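Local coordinates for malonyl CoA-acyl carrier protein transacylase (Mycobacterium tuberculosis, PDB 2QC3) that transfers the malonyl group from malonyl-CoA to holo acyl carrier protein, supplying malonyl-ACP for fatty acid biosynthesis in the mycobacterium, at residues A[102-107]-A[220-225]; A[111-116]-A[236-241]; A[264-269]-A[274-279]. All coordinates share one frame; numbering follows the deposited sequence.

Contact 1: residues A[102-107]-A[220-225]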
loop_
_atom_site.group_PDB
_atom_site.type_symbol
_atom_site.label_atom_id
_atom_site.label_comp_id
_atom_site.label_asym_id
_atom_site.label_seq_id
_atom_site.Cartn_x
_atom_site.Cartn_y
_atom_site.Cartn_z
ATOM N N ALA A 102 -7.072 -4.671 10.296
ATOM C CA ALA A 102 -6.629 -5.286 11.542
ATOM C C ALA A 102 -7.194 -4.606 12.789
ATOM O O ALA A 102 -6.755 -4.892 13.903
ATOM C CB ALA A 102 -5.102 -5.303 11.603
ATOM N N GLY A 103 -8.145 -3.694 12.595
ATOM C CA GLY A 103 -8.786 -3.022 13.714
ATOM C C GLY A 103 -8.031 -1.961 14.496
ATOM O O GLY A 103 -8.459 -1.575 15.583
ATOM N N VAL A 104 -6.926 -1.462 13.958
ATOM C CA VAL A 104 -6.164 -0.444 14.665
ATOM C C VAL A 104 -6.826 0.923 14.551
ATOM O O VAL A 104 -6.800 1.710 15.495
ATOM C CB VAL A 104 -4.720 -0.377 14.131
ATOM C CG1 VAL A 104 -3.971 0.790 14.761
ATOM C CG2 VAL A 104 -4.008 -1.681 14.448
ATOM N N ILE A 105 -7.427 1.196 13.395
ATOM C CA ILE A 105 -8.091 2.472 13.152
ATOM C C ILE A 105 -9.413 2.281 12.412
ATOM O O ILE A 105 -9.584 1.308 11.676
ATOM C CB ILE A 105 -7.197 3.418 12.307
ATOM C CG1 ILE A 105 -6.778 2.717 11.012
ATOM C CG2 ILE A 105 -5.973 3.847 13.110
ATOM C CD1 ILE A 105 -5.882 3.564 10.109
ATOM N N ALA A 106 -10.340 3.218 12.606
ATOM C CA ALA A 106 -11.644 3.170 11.946
ATOM C C ALA A 106 -11.467 3.467 10.461
ATOM O O ALA A 106 -10.533 4.169 10.078
ATOM C CB ALA A 106 -12.595 4.195 12.578
ATOM N N ALA A 107 -12.366 2.939 9.631
ATOM C CA ALA A 107 -12.295 3.136 8.186
ATOM C C ALA A 107 -12.348 4.606 7.767
ATOM O O ALA A 107 -11.600 5.035 6.886
ATOM C CB ALA A 107 -13.416 2.359 7.488
ATOM N N ALA A 220 -5.803 -8.506 14.904
ATOM C CA ALA A 220 -5.200 -9.587 14.140
ATOM C C ALA A 220 -3.710 -9.341 13.986
ATOM O O ALA A 220 -3.230 -8.240 14.250
ATOM C CB ALA A 220 -5.855 -9.687 12.770
ATOM N N THR A 221 -2.977 -10.372 13.580
ATOM C CA THR A 221 -1.540 -10.232 13.364
ATOM C C THR A 221 -1.373 -9.212 12.237
ATOM O O THR A 221 -1.809 -9.437 11.106
ATOM C CB THR A 221 -0.907 -11.564 12.930
ATOM O OG1 THR A 221 -1.239 -12.580 13.883
ATOM C CG2 THR A 221 0.606 -11.430 12.836
ATOM N N LEU A 222 -0.755 -8.086 12.561
ATOM C CA LEU A 222 -0.546 -7.013 11.598
ATOM C C LEU A 222 0.941 -6.803 11.355
ATOM O O LEU A 222 1.686 -6.442 12.272
ATOM C CB LEU A 222 -1.180 -5.719 12.129
ATOM C CG LEU A 222 -1.103 -4.424 11.305
ATOM C CD1 LEU A 222 -1.888 -4.559 9.996
ATOM C CD2 LEU A 222 -1.677 -3.293 12.129
ATOM N N LEU A 223 1.370 -7.039 10.121
ATOM C CA LEU A 223 2.772 -6.871 9.746
ATOM C C LEU A 223 3.054 -5.436 9.315
ATOM O O LEU A 223 2.136 -4.697 8.958
ATOM C CB LEU A 223 3.133 -7.818 8.602
ATOM C CG LEU A 223 2.907 -9.302 8.892
ATOM C CD1 LEU A 223 3.436 -10.130 7.726
ATOM C CD2 LEU A 223 3.621 -9.676 10.189
ATOM N N SER A 224 4.328 -5.055 9.351
ATOM C CA SER A 224 4.747 -3.717 8.967
ATOM C C SER A 224 5.813 -3.757 7.874
ATOM O O SER A 224 6.687 -4.622 7.879
ATOM C CB SER A 224 5.302 -2.968 10.187
ATOM O OG SER A 224 5.823 -1.705 9.811
ATOM N N ASN A 225 5.728 -2.807 6.946
ATOM C CA ASN A 225 6.677 -2.682 5.840
ATOM C C ASN A 225 8.068 -2.348 6.371
ATOM O O ASN A 225 9.065 -2.480 5.666
ATOM C CB ASN A 225 6.240 -1.558 4.889
ATOM C CG ASN A 225 5.052 -1.935 4.033
ATOM O OD1 ASN A 225 4.466 -1.075 3.374
ATOM N ND2 ASN A 225 4.695 -3.220 4.018
#
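A220 and A102 bring two distant parts of the acyl transferase domain together: the first leads into short strand 221-222 at one margin of a parallel sheet, the second follows directly on helix 94-101. That helix ends in a Schellman motif, with G103, at positive phi, as its C-prime residue; V104 N bonds to Y99 O and G103 N to A100 O. On either side of G103, A102 and V104 both point their CB toward 220-225.

At A220 the backbones come nearest, with its CA 5.2 Å from CA of A102. Next, T221 turns its side chain away; it and, farther on, L223 pair through their backbones with V88 of strand 86-90. L222 then carries the apolar contact. With CG anti to the backbone N (chi1 180°), both methyls of its fork are delivered to the loop. Its CD1 lies 3.7 Å from CB of A102, and CB of L222 is also close to that methyl, at 4.0 Å, so the alanine meets the leucine at both its base and its fork. The other branch, CD2, reaches CG2 of V104 at 3.7 Å, the two side chains crossing at about a right angle. Y99 and V88 also pack on L222, which is therefore wedged between helix, loop and sheet.

Beyond L223 the segment leaves this loop and runs toward the active-site serine (assigned by similarity). There the amide of N225 is tied at both ends: OD1 accepts from S92 N, while ND2 donates to G90 O.

Contact 2: residues A[111-116]-A[236-241]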
loop_
_atom_site.group_PDB
_atom_site.type_symbol
_atom_site.label_atom_id
_atom_site.label_comp_id
_atom_site.label_asym_id
_atom_site.label_seq_id
_atom_site.Cartn_x
_atom_site.Cartn_y
_atom_site.Cartn_z
ATOM N N VAL A 111 -9.231 6.524 5.798
ATOM C CA VAL A 111 -9.291 7.251 4.537
ATOM C C VAL A 111 -8.810 8.691 4.687
ATOM O O VAL A 111 -8.054 9.180 3.851
ATOM C CB VAL A 111 -10.710 7.240 3.955
ATOM C CG1 VAL A 111 -10.771 8.121 2.714
ATOM C CG2 VAL A 111 -11.104 5.802 3.601
ATOM N N ALA A 112 -9.241 9.360 5.753
ATOM C CA ALA A 112 -8.829 10.741 6.003
ATOM C C ALA A 112 -7.321 10.815 6.264
ATOM O O ALA A 112 -6.664 11.771 5.856
ATOM C CB ALA A 112 -9.589 11.309 7.197
ATOM N N LEU A 113 -6.785 9.808 6.956
ATOM C CA LEU A 113 -5.359 9.762 7.259
ATOM C C LEU A 113 -4.601 9.542 5.957
ATOM O O LEU A 113 -3.516 10.080 5.740
ATOM C CB LEU A 113 -5.054 8.619 8.231
ATOM C CG LEU A 113 -3.574 8.484 8.605
ATOM C CD1 LEU A 113 -3.116 9.764 9.316
ATOM C CD2 LEU A 113 -3.368 7.258 9.492
ATOM N N ALA A 114 -5.185 8.731 5.092
ATOM C CA ALA A 114 -4.585 8.458 3.809
ATOM C C ALA A 114 -4.584 9.756 2.968
ATOM O O ALA A 114 -3.604 10.069 2.287
ATOM C CB ALA A 114 -5.371 7.338 3.113
ATOM N N ALA A 115 -5.674 10.515 3.024
ATOM C CA ALA A 115 -5.762 11.767 2.277
ATOM C C ALA A 115 -4.695 12.758 2.758
ATOM O O ALA A 115 -4.134 13.518 1.967
ATOM C CB ALA A 115 -7.154 12.374 2.434
ATOM N N THR A 116 -4.420 12.752 4.058
ATOM C CA THR A 116 -3.405 13.635 4.622
ATOM C C THR A 116 -2.028 13.191 4.141
ATOM O O THR A 116 -1.184 14.015 3.785
ATOM C CB THR A 116 -3.416 13.598 6.156
ATOM O OG1 THR A 116 -4.636 14.163 6.633
ATOM C CG2 THR A 116 -2.249 14.393 6.720
ATOM N N ALA A 236 2.729 1.235 18.914
ATOM C CA ALA A 236 3.823 0.736 18.090
ATOM C C ALA A 236 3.434 0.804 16.622
ATOM O O ALA A 236 4.211 1.254 15.783
ATOM C CB ALA A 236 4.172 -0.699 18.479
ATOM N N ALA A 237 2.223 0.357 16.311
ATOM C CA ALA A 237 1.744 0.371 14.935
ATOM C C ALA A 237 1.704 1.786 14.353
ATOM O O ALA A 237 2.201 2.023 13.250
ATOM C CB ALA A 237 0.357 -0.251 14.863
ATOM N N MET A 238 1.125 2.731 15.087
ATOM C CA MET A 238 1.032 4.095 14.571
ATOM C C MET A 238 2.386 4.776 14.428
ATOM O O MET A 238 2.637 5.442 13.423
ATOM C CB MET A 238 0.101 4.940 15.447
ATOM C CG MET A 238 -1.329 4.426 15.473
ATOM S SD MET A 238 -2.011 4.143 13.813
ATOM C CE MET A 238 -2.352 5.851 13.299
ATOM N N ASP A 239 3.256 4.606 15.420
ATOM C CA ASP A 239 4.588 5.203 15.362
ATOM C C ASP A 239 5.338 4.662 14.147
ATOM O O ASP A 239 6.029 5.397 13.450
ATOM C CB ASP A 239 5.389 4.888 16.635
ATOM C CG ASP A 239 4.884 5.650 17.848
ATOM O OD1 ASP A 239 4.135 6.632 17.664
ATOM O OD2 ASP A 239 5.246 5.276 18.983
ATOM N N THR A 240 5.196 3.367 13.902
ATOM C CA THR A 240 5.856 2.743 12.767
ATOM C C THR A 240 5.263 3.237 11.453
ATOM O O THR A 240 5.993 3.467 10.486
ATOM C CB THR A 240 5.745 1.213 12.852
ATOM O OG1 THR A 240 6.455 0.764 14.010
ATOM C CG2 THR A 240 6.329 0.550 11.610
ATOM N N LEU A 241 3.942 3.400 11.423
ATOM C CA LEU A 241 3.257 3.889 10.227
ATOM C C LEU A 241 3.760 5.285 9.852
ATOM O O LEU A 241 4.053 5.557 8.691
ATOM C CB LEU A 241 1.741 3.930 10.457
ATOM C CG LEU A 241 0.888 4.619 9.381
ATOM C CD1 LEU A 241 1.067 3.932 8.045
ATOM C CD2 LEU A 241 -0.565 4.602 9.785
#
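Between L113 and L241, the nearest CA atoms of 111-116 and 236-241, parts of helices 107-125 and 234-243, the distance is still 10.8 Å, so the two segments meet through the ends of long side chains and not by close backbone packing. Only 72 Å² is buried between them, and the contact is wholly apolar.

L113 is the single residue that its segment contributes. A chi1 of 180° swings its fork away from its own backbone N and across the gap, where one methyl, CD2, does all the touching. L241 answers from the facing helix in the same extended way, so the leucines meet tip to tip, with CD2 of L113 3.9 Å from CD2 of L241. M238, one turn earlier, arrives differently. Its CB does not point at the other helix, but bends at chi2 (-51°) and chi3 (-76°) bring the terminal methyl round to the leucine. There CE of M238 lies 4.2 Å from CD2 of L113, the two side chains crossing obliquely.

The side chain of L241 is about 8 Å from that of H195 and about 9 Å from that of S92, both active-site residues by similarity, so this apolar packing lies near the active site without touching either. F206 and A209 of helix 203-211 and I96 of helix 94-101 pack on L113, whereas Y99 touches both M238 and L241 and bonds through its hydroxyl to A237 O; helix 94-101, which follows strand 86-90 in the chain, thus packs against both segments.

Contact 3: residues A[264-269]-A[274-279]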
loop_
_atom_site.group_PDB
_atom_site.type_symbol
_atom_site.label_atom_id
_atom_site.label_comp_id
_atom_site.label_asym_id
_atom_site.label_seq_id
_atom_site.Cartn_x
_atom_site.Cartn_y
_atom_site.Cartn_z
ATOM N N THR A 264 -2.618 -20.429 4.583
ATOM C CA THR A 264 -3.214 -21.432 3.715
ATOM C C THR A 264 -3.959 -20.836 2.530
ATOM O O THR A 264 -4.447 -21.564 1.665
ATOM C CB THR A 264 -4.174 -22.326 4.513
ATOM O OG1 THR A 264 -5.313 -21.559 4.932
ATOM C CG2 THR A 264 -3.460 -22.880 5.740
ATOM N N ALA A 265 -4.044 -19.513 2.485
ATOM C CA ALA A 265 -4.727 -18.842 1.393
ATOM C C ALA A 265 -4.354 -17.366 1.375
ATOM O O ALA A 265 -4.109 -16.764 2.420
ATOM C CB ALA A 265 -6.230 -19.006 1.540
ATOM N N ILE A 266 -4.304 -16.788 0.181
ATOM C CA ILE A 266 -3.957 -15.381 0.033
ATOM C C ILE A 266 -5.102 -14.601 -0.591
ATOM O O ILE A 266 -5.630 -14.986 -1.635
ATOM C CB ILE A 266 -2.735 -15.180 -0.886
ATOM C CG1 ILE A 266 -1.539 -15.988 -0.380
ATOM C CG2 ILE A 266 -2.413 -13.693 -0.988
ATOM C CD1 ILE A 266 -1.099 -15.633 1.005
ATOM N N VAL A 267 -5.478 -13.497 0.039
ATOM C CA VAL A 267 -6.535 -12.662 -0.496
ATOM C C VAL A 267 -5.981 -11.255 -0.657
ATOM O O VAL A 267 -5.503 -10.649 0.309
ATOM C CB VAL A 267 -7.762 -12.608 0.446
ATOM C CG1 VAL A 267 -8.857 -11.750 -0.181
ATOM C CG2 VAL A 267 -8.275 -14.015 0.722
ATOM N N GLU A 268 -6.012 -10.750 -1.883
ATOM C CA GLU A 268 -5.537 -9.402 -2.142
ATOM C C GLU A 268 -6.763 -8.559 -2.400
ATOM O O GLU A 268 -7.616 -8.909 -3.223
ATOM C CB GLU A 268 -4.592 -9.357 -3.352
ATOM C CG GLU A 268 -4.324 -7.939 -3.876
ATOM C CD GLU A 268 -3.115 -7.844 -4.800
ATOM O OE1 GLU A 268 -2.792 -8.831 -5.491
ATOM O OE2 GLU A 268 -2.487 -6.768 -4.843
ATOM N N PHE A 269 -6.858 -7.457 -1.670
ATOM C CA PHE A 269 -7.984 -6.548 -1.797
ATOM C C PHE A 269 -7.798 -5.597 -2.974
ATOM O O PHE A 269 -6.685 -5.414 -3.465
ATOM C CB PHE A 269 -8.146 -5.746 -0.507
ATOM C CG PHE A 269 -8.704 -6.536 0.631
ATOM C CD1 PHE A 269 -7.961 -7.546 1.224
ATOM C CD2 PHE A 269 -9.986 -6.281 1.105
ATOM C CE1 PHE A 269 -8.483 -8.291 2.267
ATOM C CE2 PHE A 269 -10.516 -7.024 2.151
ATOM C CZ PHE A 269 -9.764 -8.029 2.732
ATOM N N THR A 274 -0.207 -6.488 -7.673
ATOM C CA THR A 274 0.737 -7.573 -7.894
ATOM C C THR A 274 1.143 -8.278 -6.601
ATOM O O THR A 274 1.978 -9.177 -6.622
ATOM C CB THR A 274 2.019 -7.045 -8.574
ATOM O OG1 THR A 274 2.678 -6.124 -7.692
ATOM C CG2 THR A 274 1.679 -6.322 -9.881
ATOM N N LEU A 275 0.557 -7.884 -5.477
ATOM C CA LEU A 275 0.920 -8.503 -4.201
ATOM C C LEU A 275 0.662 -10.006 -4.187
ATOM O O LEU A 275 1.464 -10.777 -3.662
ATOM C CB LEU A 275 0.168 -7.831 -3.044
ATOM C CG LEU A 275 0.358 -6.316 -2.948
ATOM C CD1 LEU A 275 -0.279 -5.795 -1.655
ATOM C CD2 LEU A 275 1.848 -5.987 -2.993
ATOM N N SER A 276 -0.465 -10.415 -4.758
ATOM C CA SER A 276 -0.814 -11.824 -4.817
ATOM C C SER A 276 0.301 -12.618 -5.500
ATOM O O SER A 276 0.767 -13.631 -4.975
ATOM C CB SER A 276 -2.127 -12.007 -5.584
ATOM O OG SER A 276 -3.228 -11.535 -4.837
ATOM N N GLY A 277 0.719 -12.146 -6.672
ATOM C CA GLY A 277 1.772 -12.811 -7.419
ATOM C C GLY A 277 3.090 -12.839 -6.666
ATOM O O GLY A 277 3.793 -13.851 -6.666
ATOM N N ILE A 278 3.442 -11.724 -6.033
ATOM C CA ILE A 278 4.680 -11.673 -5.268
ATOM C C ILE A 278 4.586 -12.660 -4.108
ATOM O O ILE A 278 5.507 -13.434 -3.880
ATOM C CB ILE A 278 4.956 -10.249 -4.711
ATOM C CG1 ILE A 278 5.539 -9.353 -5.804
ATOM C CG2 ILE A 278 5.967 -10.321 -3.581
ATOM C CD1 ILE A 278 4.788 -9.382 -7.109
ATOM N N ALA A 279 3.458 -12.641 -3.398
ATOM C CA ALA A 279 3.242 -13.529 -2.258
ATOM C C ALA A 279 3.255 -15.010 -2.645
ATOM O O ALA A 279 3.658 -15.858 -1.846
ATOM C CB ALA A 279 1.930 -13.186 -1.573
#
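E268, the last residue of strand 263-268, reaches across to S276 and L275 in the first turn of helix 275-282. Its CB already lies against the serine, 3.0 Å from S276 OG. A chi1 of 166° and an extended chain carry CG and CD out toward the helix, setting the carboxylate before its start. Oxygen OE1 is gripped twice by one residue: S276 OG donates at 2.8 Å, on the anti side and 23° out of the carboxylate plane, while S276 N donates at 2.9 Å from well above that plane, both from the same face. OE2 turns to the preceding residue, taking a weak bond from L275 N at 3.3 Å and resting on L275 CB; G273 N, in the connecting loop, gives it a further bond. The buried carboxylate is thus held by several N-H groups at the amino end of a helix, which would probably favour its negative charge. Farther back along the strand, CG2 of I266 faces CB of A279 at 4.4 Å.

The axes of 264-268 and 275-279 approach to 8.6 Å and run nearly antiparallel, at 156°. This is the first half of a beta-alpha-beta crossover, whose helix leads on to the parallel neighbour strand 288-290.

In the fold
All three contacts are buried for the most part; only contact 3 reaches an exposed residue, T274 at its helix start. Contacts 1 and 3 belong to the same parallel sheet but to different strands, their centres about 17 Å apart: the former attaches an outermost strand to a helix-ending loop, the latter ties an inner strand to its own crossover helix. Contact 2 joins helices alone, yet it borders contact 1, where V104 CG1 lies 4.0 Å from M238 SD and Y99 packs on both. Chemistry follows place: across their sequence-distant segments contacts 1 and 2 are apolar, with methyl groups meeting, whereas the local contact 3 relies on a carboxylate that binds backbone and hydroxyl donors at a helix start.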